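Local coordinates for protein signal peptidase I (Enterococcus faecalis, PDB 4ME8) that probably cleaves hydrophobic N-terminal signal or leader sequences from secreted proteins, as a serine-type endopeptidase of the peptidase S26 family, at residues A[49-52]-A[53-56]; A[91-94]-A[95-98]. One frame throughout, in Å; residues are numbered along the deposited sequence.

Contact 1 of 2, residues A[49-52]-A[53-56]; sequences IGLP and GETV
The amide of Leu51 reaches the carboxylate of Glu54: Leu51 N donates to Glu54 OE1 over 3.0 Å, nearly straight at 161° but from above the carboxylate plane, 51° out of it. The route back is the backbone bond from Glu54 N to Leu51 O, 3.2 Å long, and the N-H and the C=O of Leu51 are therefore both bound by Glu54. With CG anti to its carbonyl carbon (chi1 -66°) and the chain extended beyond, Glu54 runs side by side with Leu51, both pointing the same way. Leu51 CB rests 3.5 Å from Glu54 OE1, and Leu51 CD1 lies 3.8 Å from Glu54 OE2. The latter oxygen forms a salt bridge with Arg29, whose guanidinium also binds the carbonyl of Ile49; each carboxylate oxygen thus has a partner, OE1 the Leu51 amide and OE2 Arg29. Farther along, Val56 CG2 packs 4.0 Å from Gly50 CA. Pro52 and Gly53 are the two central residues of the turn, Gly53 with the positive phi expected at the third position of type II. A classic beta bulge, in which Ile49 and Gly50 both face Phe111, is thus followed by a type II beta turn from Leu51 to Glu54, a link between strands 43-50 and 56-59 of different sheets.

Contact 2 of 2, residues A[91-94]-A[95-98]; sequences DFTL and ETLE
Thr93 OG1 accepts from Thr96 N at 3.1 Å, with an angle of 138° at the hydrogen, and more weakly from Glu95 N at 3.0 Å. The hydroxyl lies between the backbone N and the carbonyl carbon of its own residue (chi1 70°), a position from which it faces the amides of the turn. Thr93 O accepts as well, receiving weak bonds from Thr96 N and, at 3.4 Å, from Leu97 N. The bond from Glu95 N to Thr93 OG1 is that of an ST turn, here weak; together with the bond from Thr96 N and the two weak ones to Thr93 O it makes an ST motif, in which a threonine of an edge strand gathers the N-H groups of the following turn. Strand 92-93 borders the sheet that also contains strand 56-59; there Phe92 is backbone hydrogen-bonded to Tyr58, and their rings meet.

Apolar packing joins Phe92 to Leu97, whose side chains meet at a slant. Leu97 CD1 comes within 3.5 Å of Phe92 CD2, while Leu97 CD2 sits 3.8 Å from Phe92 CB. Leu97 CG also rests 3.4 Å from Thr93 O, so the leucine packs beside the carbonyl as well as the ring. Beyond the two segments, Leu97 and Leu94 both touch Phe111 of strand 109-113. Thr96 contributes its methyl, with CG2 standing 4.1 Å from Phe92 CB.

How the contacts relate
Followed from the N terminus, the chain leaves strand 43-50 of the five-stranded sheet, and contact 1 closes the short reversal that leads into strand 56-59 of the separate four-stranded sheet. It then passes through strands 62-65 and 68-70 before reaching edge strand 92-93, which pairs with 56-59; there contact 2 closes the turn that leads back toward strand 109-113 of the first sheet. The contacts stand in series, neither nested nor crossed, with centres about 13 Å apart. They nevertheless meet in space: Leu94 CD1 packs 3.8 Å from Glu54 O, and Phe92 CE2 approaches Val56 CG1 at 4.1 Å. Phe111 touches Val56, Leu94 and Leu97, joining both contacts to the five-stranded sheet.

Contact 1 of 2, residues A[49-52]-A[53-56]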
loop_
_atom_site.group_PDB
_atom_site.type_symbol
_atom_site.label_atom_id
_atom_site.label_comp_id
_atom_site.label_asym_id
_atom_site.label_seq_id
_atom_site.Cartn_x
_atom_site.Cartn_y
_atom_site.Cartn_z
ATOM N N ILE A 49 -0.147 2.898 -3.059
ATOM C CA ILE A 49 -1.487 3.078 -2.490
ATOM C C ILE A 49 -1.639 4.491 -1.914
ATOM O O ILE A 49 -2.615 5.193 -2.211
ATOM C CB ILE A 49 -1.770 1.991 -1.430
ATOM C CG1 ILE A 49 -1.873 0.612 -2.108
ATOM C CG2 ILE A 49 -3.029 2.295 -0.638
ATOM C CD1 ILE A 49 -3.059 0.427 -3.044
ATOM N N GLY A 50 -0.662 4.914 -1.124
ATOM C CA GLY A 50 -0.683 6.240 -0.523
ATOM C C GLY A 50 0.485 7.108 -0.945
ATOM O O GLY A 50 1.628 6.654 -0.976
ATOM N N LEU A 51 0.173 8.371 -1.227
ATOM C CA LEU A 51 1.120 9.376 -1.715
ATOM C C LEU A 51 1.267 10.454 -0.636
ATOM O O LEU A 51 0.404 10.551 0.233
ATOM C CB LEU A 51 0.561 10.008 -2.996
ATOM C CG LEU A 51 0.409 9.091 -4.228
ATOM C CD1 LEU A 51 -0.799 9.475 -5.067
ATOM C CD2 LEU A 51 1.651 9.159 -5.095
ATOM N N PRO A 52 2.345 11.269 -0.690
ATOM C CA PRO A 52 2.618 12.307 0.321
ATOM C C PRO A 52 1.413 13.187 0.689
ATOM O O PRO A 52 0.723 13.719 -0.190
ATOM C CB PRO A 52 3.692 13.171 -0.342
ATOM C CG PRO A 52 4.401 12.253 -1.285
ATOM C CD PRO A 52 3.402 11.215 -1.722
ATOM N N GLY A 53 1.171 13.335 1.986
ATOM C CA GLY A 53 0.123 14.229 2.472
ATOM C C GLY A 53 -1.193 13.542 2.771
ATOM O O GLY A 53 -2.005 14.068 3.534
ATOM N N GLU A 54 -1.384 12.354 2.206
ATOM C CA GLU A 54 -2.656 11.645 2.288
ATOM C C GLU A 54 -2.816 10.784 3.549
ATOM O O GLU A 54 -1.854 10.208 4.060
ATOM C CB GLU A 54 -2.837 10.772 1.048
ATOM C CG GLU A 54 -2.996 11.581 -0.242
ATOM C CD GLU A 54 -2.886 10.739 -1.505
ATOM O OE1 GLU A 54 -2.555 9.536 -1.398
ATOM O OE2 GLU A 54 -3.122 11.275 -2.616
ATOM N N THR A 55 -4.052 10.706 4.041
ATOM C CA THR A 55 -4.417 9.690 5.025
ATOM C C THR A 55 -4.804 8.402 4.278
ATOM O O THR A 55 -5.363 8.459 3.172
ATOM C CB THR A 55 -5.590 10.139 5.924
ATOM O OG1 THR A 55 -6.791 10.214 5.150
ATOM C CG2 THR A 55 -5.307 11.498 6.577
ATOM N N VAL A 56 -4.480 7.253 4.869
ATOM C CA VAL A 56 -4.850 5.954 4.319
ATOM C C VAL A 56 -5.597 5.161 5.364
ATOM O O VAL A 56 -5.126 5.008 6.492
ATOM C CB VAL A 56 -3.620 5.134 3.877
ATOM C CG1 VAL A 56 -4.051 3.748 3.398
ATOM C CG2 VAL A 56 -2.853 5.877 2.788
#

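Contact 2 of 2, residues A[91-94]-A[95-98]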
loop_
_atom_site.group_PDB
_atom_site.type_symbol
_atom_site.label_atom_id
_atom_site.label_comp_id
_atom_site.label_asym_id
_atom_site.label_seq_id
_atom_site.Cartn_x
_atom_site.Cartn_y
_atom_site.Cartn_z
ATOM N N ASP A 91 -8.650 -4.009 9.015
ATOM C CA ASP A 91 -8.899 -2.608 9.333
ATOM C C ASP A 91 -7.609 -1.942 9.851
ATOM O O ASP A 91 -6.906 -2.489 10.704
ATOM C CB ASP A 91 -10.013 -2.466 10.386
ATOM C CG ASP A 91 -11.386 -2.933 9.883
ATOM O OD1 ASP A 91 -11.589 -3.078 8.660
ATOM O OD2 ASP A 91 -12.275 -3.150 10.729
ATOM N N PHE A 92 -7.292 -0.772 9.316
ATOM C CA PHE A 92 -6.199 0.033 9.841
ATOM C C PHE A 92 -6.301 1.467 9.349
ATOM O O PHE A 92 -7.000 1.749 8.382
ATOM C CB PHE A 92 -4.826 -0.553 9.462
ATOM C CG PHE A 92 -4.505 -0.491 7.981
ATOM C CD1 PHE A 92 -4.862 -1.531 7.136
ATOM C CD2 PHE A 92 -3.816 0.593 7.444
ATOM C CE1 PHE A 92 -4.560 -1.483 5.781
ATOM C CE2 PHE A 92 -3.520 0.651 6.090
ATOM C CZ PHE A 92 -3.890 -0.391 5.259
ATOM N N THR A 93 -5.642 2.361 10.076
ATOM C CA THR A 93 -5.225 3.657 9.573
ATOM C C THR A 93 -3.696 3.721 9.683
ATOM O O THR A 93 -3.064 2.801 10.205
ATOM C CB THR A 93 -5.846 4.829 10.370
ATOM O OG1 THR A 93 -5.281 4.881 11.679
ATOM C CG2 THR A 93 -7.360 4.695 10.475
ATOM N N LEU A 94 -3.100 4.807 9.203
ATOM C CA LEU A 94 -1.667 5.021 9.390
ATOM C C LEU A 94 -1.344 5.282 10.875
ATOM O O LEU A 94 -0.191 5.183 11.279
ATOM C CB LEU A 94 -1.152 6.171 8.505
ATOM C CG LEU A 94 -1.339 6.087 6.982
ATOM C CD1 LEU A 94 -0.836 7.358 6.310
ATOM C CD2 LEU A 94 -0.638 4.869 6.410
ATOM N N GLU A 95 -2.355 5.618 11.676
ATOM C CA GLU A 95 -2.180 5.719 13.131
ATOM C C GLU A 95 -2.266 4.363 13.847
ATOM O O GLU A 95 -1.674 4.191 14.906
ATOM C CB GLU A 95 -3.213 6.667 13.739
ATOM C CG GLU A 95 -3.183 8.082 13.182
ATOM C CD GLU A 95 -4.048 9.033 13.994
ATOM O OE1 GLU A 95 -3.954 9.012 15.249
ATOM O OE2 GLU A 95 -4.830 9.794 13.384
ATOM N N THR A 96 -3.020 3.420 13.278
ATOM C CA THR A 96 -3.209 2.076 13.863
ATOM C C THR A 96 -1.967 1.194 13.712
ATOM O O THR A 96 -1.740 0.292 14.517
ATOM C CB THR A 96 -4.416 1.354 13.210
ATOM O OG1 THR A 96 -5.632 1.926 13.706
ATOM C CG2 THR A 96 -4.442 -0.153 13.501
ATOM N N LEU A 97 -1.177 1.450 12.677
ATOM C CA LEU A 97 -0.075 0.573 12.346
ATOM C C LEU A 97 1.159 0.939 13.141
ATOM O O LEU A 97 1.617 2.084 13.094
ATOM C CB LEU A 97 0.233 0.642 10.856
ATOM C CG LEU A 97 -0.872 0.198 9.904
ATOM C CD1 LEU A 97 -0.510 0.641 8.493
ATOM C CD2 LEU A 97 -1.091 -1.307 9.975
ATOM N N GLU A 98 1.665 -0.049 13.879
ATOM C CA GLU A 98 2.943 0.024 14.579
ATOM C C GLU A 98 4.036 0.529 13.628
ATOM O O GLU A 98 4.817 1.406 13.981
ATOM C CB GLU A 98 3.281 -1.376 15.141
ATOM C CG GLU A 98 4.636 -1.543 15.829
ATOM C CD GLU A 98 4.830 -2.920 16.488
ATOM O OE1 GLU A 98 4.150 -3.900 16.104
ATOM O OE2 GLU A 98 5.681 -3.030 17.400
#